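Side-chain contacts in FHA domain-containing protein DDL (Arabidopsis thaliana, PDB 3VPY), which probably recognises phosphothreonine-bearing partners such as Dicer-like1 through its forkhead-associated domain: residues N5-P8 with E9-K12; T96-E100 with S101-P105. One frame throughout, in Å; residues are numbered along the deposited sequence.

In the fold
Contact 1 (5-12) comes first along the chain, in the loop before strand 18-23, and contact 2 (96-105) follows much later, on strands 96-98 and 101-102. Their centres lie 22 Å apart and the nearest atoms about 12 Å, so the two do not touch. Each leans on a different strand of the mixed sheet: contact 1 on strand 63-73, contact 2 on strand 79-89, which are neighbours in it. Contact 2 itself is a hairpin at one end of the antiparallel sheet. Contact 1 thus lays the N-terminal loop against strand 63-73, while contact 2 brings the end of the antiparallel sheet against strand 79-89 of the mixed one.

Contact 1 of 2, residues N5-P8 with E9-K12; sequences NEPP and EARK
Glu9 folds its carboxylate back over the Pro7 ring, and this is the close-packed part of a type I beta turn running from Pro7 to Ala10. With CG between the backbone N and the carbonyl carbon (chi1 71°) and the chain bent at chi2, the Glu9 side chain crosses the proline at about a right angle: OE1 lies 3.5 Å from Pro7 CB, and OE2 3.5 Å from Pro7 CG. The turn is closed by the hydrogen bond from Ala10 N to Pro7 O, 3.0 Å, the donor standing above the carbonyl plane. Ala10 CB packs 4.2 Å from Pro7 CD, and Glu6 OE1 passes 3.5 Å from Ala10 CB. On the exposed side the contact thins to Arg11, whose NH1 bridges two carbonyls: it reaches Pro8 O at 3.0 Å, in the carbonyl plane and on a lone pair, and Ala10 O at 2.8 Å, from above that carbonyl plane. Both acceptors lie near the guanidinium plane. An alanine in place of Glu9 would probably lose the carboxylate's cover over Pro7 CB and CG and leave Arg68 without this salt-bridge mate. The turn rests on strand 63-73: Glu9 OE2 pairs with Arg68, the Glu9 backbone bonds to that of Glu69, Pro7 and Ala10 touch Gln66, and Glu6 OE1 bonds to Gln66 and to Ser38 in the loop before strand 39-43.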
loop_
_atom_site.group_PDB
_atom_site.type_symbol
_atom_site.label_atom_id
_atom_site.label_comp_id
_atom_site.label_asym_id
_atom_site.label_seq_id
_atom_site.Cartn_x
_atom_site.Cartn_y
_atom_site.Cartn_z
ATOM N N ASN A 5 -4.610 3.790 -14.478
ATOM C CA ASN A 5 -6.048 3.722 -14.316
ATOM C C ASN A 5 -6.359 2.868 -13.104
ATOM O O ASN A 5 -5.605 1.957 -12.781
ATOM C CB ASN A 5 -6.673 3.066 -15.542
ATOM C CG ASN A 5 -6.927 4.048 -16.654
ATOM O OD1 ASN A 5 -7.709 4.997 -16.500
ATOM N ND2 ASN A 5 -6.272 3.832 -17.792
ATOM N N GLU A 6 -7.458 3.169 -12.427
ATOM C CA GLU A 6 -7.996 2.254 -11.426
ATOM C C GLU A 6 -8.818 1.150 -12.106
ATOM O O GLU A 6 -9.577 1.417 -13.051
ATOM C CB GLU A 6 -8.864 2.990 -10.415
ATOM C CG GLU A 6 -8.133 3.944 -9.537
ATOM C CD GLU A 6 -8.957 4.319 -8.342
ATOM O OE1 GLU A 6 -9.002 3.541 -7.360
ATOM O OE2 GLU A 6 -9.574 5.399 -8.393
ATOM N N PRO A 7 -8.672 -0.097 -11.637
ATOM C CA PRO A 7 -9.391 -1.191 -12.279
ATOM C C PRO A 7 -10.859 -1.251 -11.817
ATOM O O PRO A 7 -11.200 -0.614 -10.825
ATOM C CB PRO A 7 -8.607 -2.423 -11.816
ATOM C CG PRO A 7 -8.136 -2.061 -10.467
ATOM C CD PRO A 7 -7.835 -0.574 -10.511
ATOM N N PRO A 8 -11.717 -2.038 -12.511
ATOM C CA PRO A 8 -13.142 -2.135 -12.146
ATOM C C PRO A 8 -13.357 -2.495 -10.673
ATOM O O PRO A 8 -14.314 -2.033 -10.050
ATOM C CB PRO A 8 -13.656 -3.275 -13.025
ATOM C CG PRO A 8 -12.711 -3.365 -14.167
ATOM C CD PRO A 8 -11.375 -2.882 -13.673
ATOM N N GLU A 9 -12.454 -3.308 -10.124
ATOM C CA GLU A 9 -12.626 -3.862 -8.775
ATOM C C GLU A 9 -12.111 -2.933 -7.672
ATOM O O GLU A 9 -12.082 -3.306 -6.492
ATOM C CB GLU A 9 -11.977 -5.263 -8.684
ATOM C CG GLU A 9 -10.444 -5.282 -8.714
ATOM C CD GLU A 9 -9.841 -5.337 -10.117
ATOM O OE1 GLU A 9 -10.573 -5.187 -11.120
ATOM O OE2 GLU A 9 -8.618 -5.534 -10.208
ATOM N N ALA A 10 -11.680 -1.733 -8.057
ATOM C CA ALA A 10 -11.204 -0.742 -7.084
ATOM C C ALA A 10 -12.300 -0.410 -6.081
ATOM O O ALA A 10 -13.451 -0.163 -6.470
ATOM C CB ALA A 10 -10.768 0.518 -7.778
ATOM N N ARG A 11 -11.932 -0.387 -4.804
ATOM C CA ARG A 11 -12.849 -0.026 -3.718
ATOM C C ARG A 11 -12.046 0.572 -2.575
ATOM O O ARG A 11 -10.897 0.180 -2.343
ATOM C CB ARG A 11 -13.623 -1.232 -3.164
ATOM C CG ARG A 11 -14.498 -1.995 -4.133
ATOM C CD ARG A 11 -15.806 -1.308 -4.481
ATOM N NE ARG A 11 -16.642 -2.219 -5.269
ATOM C CZ ARG A 11 -16.511 -2.453 -6.574
ATOM N NH1 ARG A 11 -15.590 -1.827 -7.296
ATOM N NH2 ARG A 11 -17.331 -3.310 -7.172
ATOM N N LYS A 12 -12.654 1.526 -1.870
ATOM C CA LYS A 12 -12.081 2.038 -0.643
ATOM C C LYS A 12 -12.066 0.913 0.402
ATOM O O LYS A 12 -13.078 0.205 0.563
ATOM C CB LYS A 12 -12.929 3.225 -0.153
ATOM C CG LYS A 12 -12.298 4.045 0.934
ATOM C CD LYS A 12 -12.987 5.415 1.073
ATOM C CE LYS A 12 -13.073 5.839 2.554
ATOM N NZ LYS A 12 -13.212 7.331 2.868
#

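Contact 2 of 2, residues T96-E100 with S101-P105; sequences TYINE and SPIEP
Ile98 and Ile103 meet on one side of a tight beta hairpin of the FHA fold, whose strands 96-98 and 101-102 are joined by a type I' turn from Ile98 to Ser101. Ile98 and Ser101 form the hydrogen-bonded pair, with Ile98 N 2.9 Å from Ser101 O and Ser101 N 3.1 Å from Ile98 O. Next to it, Tyr97 and Pro102 make a non-hydrogen-bonded pair, and the Tyr97 ring crosses the proline obliquely, CD1 3.8 Å from Pro102 CD. Ile103 can be followed outward. Its CB lies 4.1 Å from Thr96 O; CG1, set between the backbone N and the carbonyl carbon (chi1 61°), passes 3.5 Å from that same Thr96 O; CD1 then runs alongside Thr96, 4.0 Å from its CB and its CG2. The other branch, CG2, turns to Ile98 and meets CD1 of that residue at 3.5 Å, the two side chains crossing at about a right angle. Ile87 of strand 79-89 and Tyr109 add to this apolar patch, while Thr96 OG1 bonds to Asp89. At the turn, the side-chain amide of Asn99 bonds through OD1 to Thr116 N and through ND2 to Asp115. A water joins Thr96 N to Ile103 O. Beside it, Ile103 N gives its hydrogen to Thr96 O at 3.0 Å, approaching nearly in line with the carbonyl bond, at a C=O...N angle of 176°.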
loop_
_atom_site.group_PDB
_atom_site.type_symbol
_atom_site.label_atom_id
_atom_site.label_comp_id
_atom_site.label_asym_id
_atom_site.label_seq_id
_atom_site.Cartn_x
_atom_site.Cartn_y
_atom_site.Cartn_z
ATOM N N THR A 96 10.729 0.102 -7.606
ATOM C CA THR A 96 10.037 0.090 -6.330
ATOM C C THR A 96 10.383 -1.223 -5.661
ATOM O O THR A 96 10.339 -2.267 -6.316
ATOM C CB THR A 96 8.509 0.174 -6.530
ATOM O OG1 THR A 96 8.185 1.456 -7.086
ATOM C CG2 THR A 96 7.742 0.005 -5.194
ATOM N N TYR A 97 10.713 -1.163 -4.369
ATOM C CA TYR A 97 11.175 -2.341 -3.599
ATOM C C TYR A 97 10.193 -2.691 -2.495
ATOM O O TYR A 97 9.742 -1.813 -1.766
ATOM C CB TYR A 97 12.533 -2.049 -2.951
ATOM C CG TYR A 97 13.625 -1.771 -3.937
ATOM C CD1 TYR A 97 14.506 -2.772 -4.324
ATOM C CD2 TYR A 97 13.794 -0.496 -4.481
ATOM C CE1 TYR A 97 15.516 -2.532 -5.236
ATOM C CE2 TYR A 97 14.818 -0.238 -5.406
ATOM C CZ TYR A 97 15.681 -1.263 -5.772
ATOM O OH TYR A 97 16.706 -1.021 -6.662
ATOM N N ILE A 98 9.841 -3.976 -2.396
ATOM C CA ILE A 98 9.046 -4.461 -1.277
ATOM C C ILE A 98 9.962 -5.406 -0.528
ATOM O O ILE A 98 10.485 -6.370 -1.104
ATOM C CB ILE A 98 7.813 -5.272 -1.726
ATOM C CG1 ILE A 98 6.910 -4.491 -2.672
ATOM C CG2 ILE A 98 6.994 -5.760 -0.517
ATOM C CD1 ILE A 98 5.840 -5.439 -3.283
ATOM N N ASN A 99 10.178 -5.133 0.750
ATOM C CA ASN A 99 11.086 -5.985 1.539
ATOM C C ASN A 99 12.434 -6.208 0.843
ATOM O O ASN A 99 12.943 -7.345 0.739
ATOM C CB ASN A 99 10.367 -7.303 1.905
ATOM C CG ASN A 99 9.070 -7.048 2.672
ATOM O OD1 ASN A 99 9.021 -6.177 3.533
ATOM N ND2 ASN A 99 8.020 -7.764 2.325
ATOM N N GLU A 100 13.006 -5.110 0.359
ATOM C CA GLU A 100 14.325 -5.072 -0.271
ATOM C C GLU A 100 14.465 -5.700 -1.662
ATOM O O GLU A 100 15.559 -5.689 -2.236
ATOM C CB GLU A 100 15.390 -5.608 0.698
ATOM C CG GLU A 100 15.599 -4.683 1.900
ATOM C CD GLU A 100 16.432 -3.452 1.545
ATOM O OE1 GLU A 100 17.624 -3.606 1.182
ATOM O OE2 GLU A 100 15.903 -2.323 1.637
ATOM N N SER A 101 13.372 -6.200 -2.227
ATOM C CA SER A 101 13.412 -6.819 -3.548
ATOM C C SER A 101 12.548 -6.019 -4.532
ATOM O O SER A 101 11.396 -5.704 -4.205
ATOM C CB SER A 101 12.911 -8.270 -3.450
ATOM O OG SER A 101 12.839 -8.870 -4.735
ATOM N N PRO A 102 13.097 -5.681 -5.722
ATOM C CA PRO A 102 12.354 -4.871 -6.694
ATOM C C PRO A 102 11.175 -5.642 -7.286
ATOM O O PRO A 102 11.207 -6.878 -7.318
ATOM C CB PRO A 102 13.395 -4.557 -7.790
ATOM C CG PRO A 102 14.433 -5.602 -7.667
ATOM C CD PRO A 102 14.436 -6.058 -6.215
ATOM N N ILE A 103 10.165 -4.913 -7.746
ATOM C CA ILE A 103 9.014 -5.502 -8.432
ATOM C C ILE A 103 9.027 -5.236 -9.929
ATOM O O ILE A 103 9.597 -4.242 -10.403
ATOM C CB ILE A 103 7.687 -5.009 -7.834
ATOM C CG1 ILE A 103 7.540 -3.478 -7.953
ATOM C CG2 ILE A 103 7.564 -5.434 -6.368
ATOM C CD1 ILE A 103 6.182 -2.985 -7.395
ATOM N N GLU A 104 8.436 -6.163 -10.680
ATOM C CA GLU A 104 8.178 -5.976 -12.103
ATOM C C GLU A 104 7.215 -4.815 -12.311
ATOM O O GLU A 104 6.182 -4.750 -11.648
ATOM C CB GLU A 104 7.594 -7.264 -12.696
ATOM C CG GLU A 104 8.655 -8.234 -13.074
ATOM C CD GLU A 104 9.441 -7.738 -14.290
ATOM O OE1 GLU A 104 8.822 -7.415 -15.332
ATOM O OE2 GLU A 104 10.674 -7.659 -14.198
ATOM N N PRO A 105 7.573 -3.856 -13.183
ATOM C CA PRO A 105 6.640 -2.754 -13.424
ATOM C C PRO A 105 5.305 -3.205 -14.035
ATOM O O PRO A 105 5.240 -4.235 -14.749
ATOM C CB PRO A 105 7.412 -1.844 -14.400
ATOM C CG PRO A 105 8.447 -2.731 -15.016
ATOM C CD PRO A 105 8.825 -3.712 -13.956
HETATM O O HOH W 1 10.085 -1.674 -9.876
#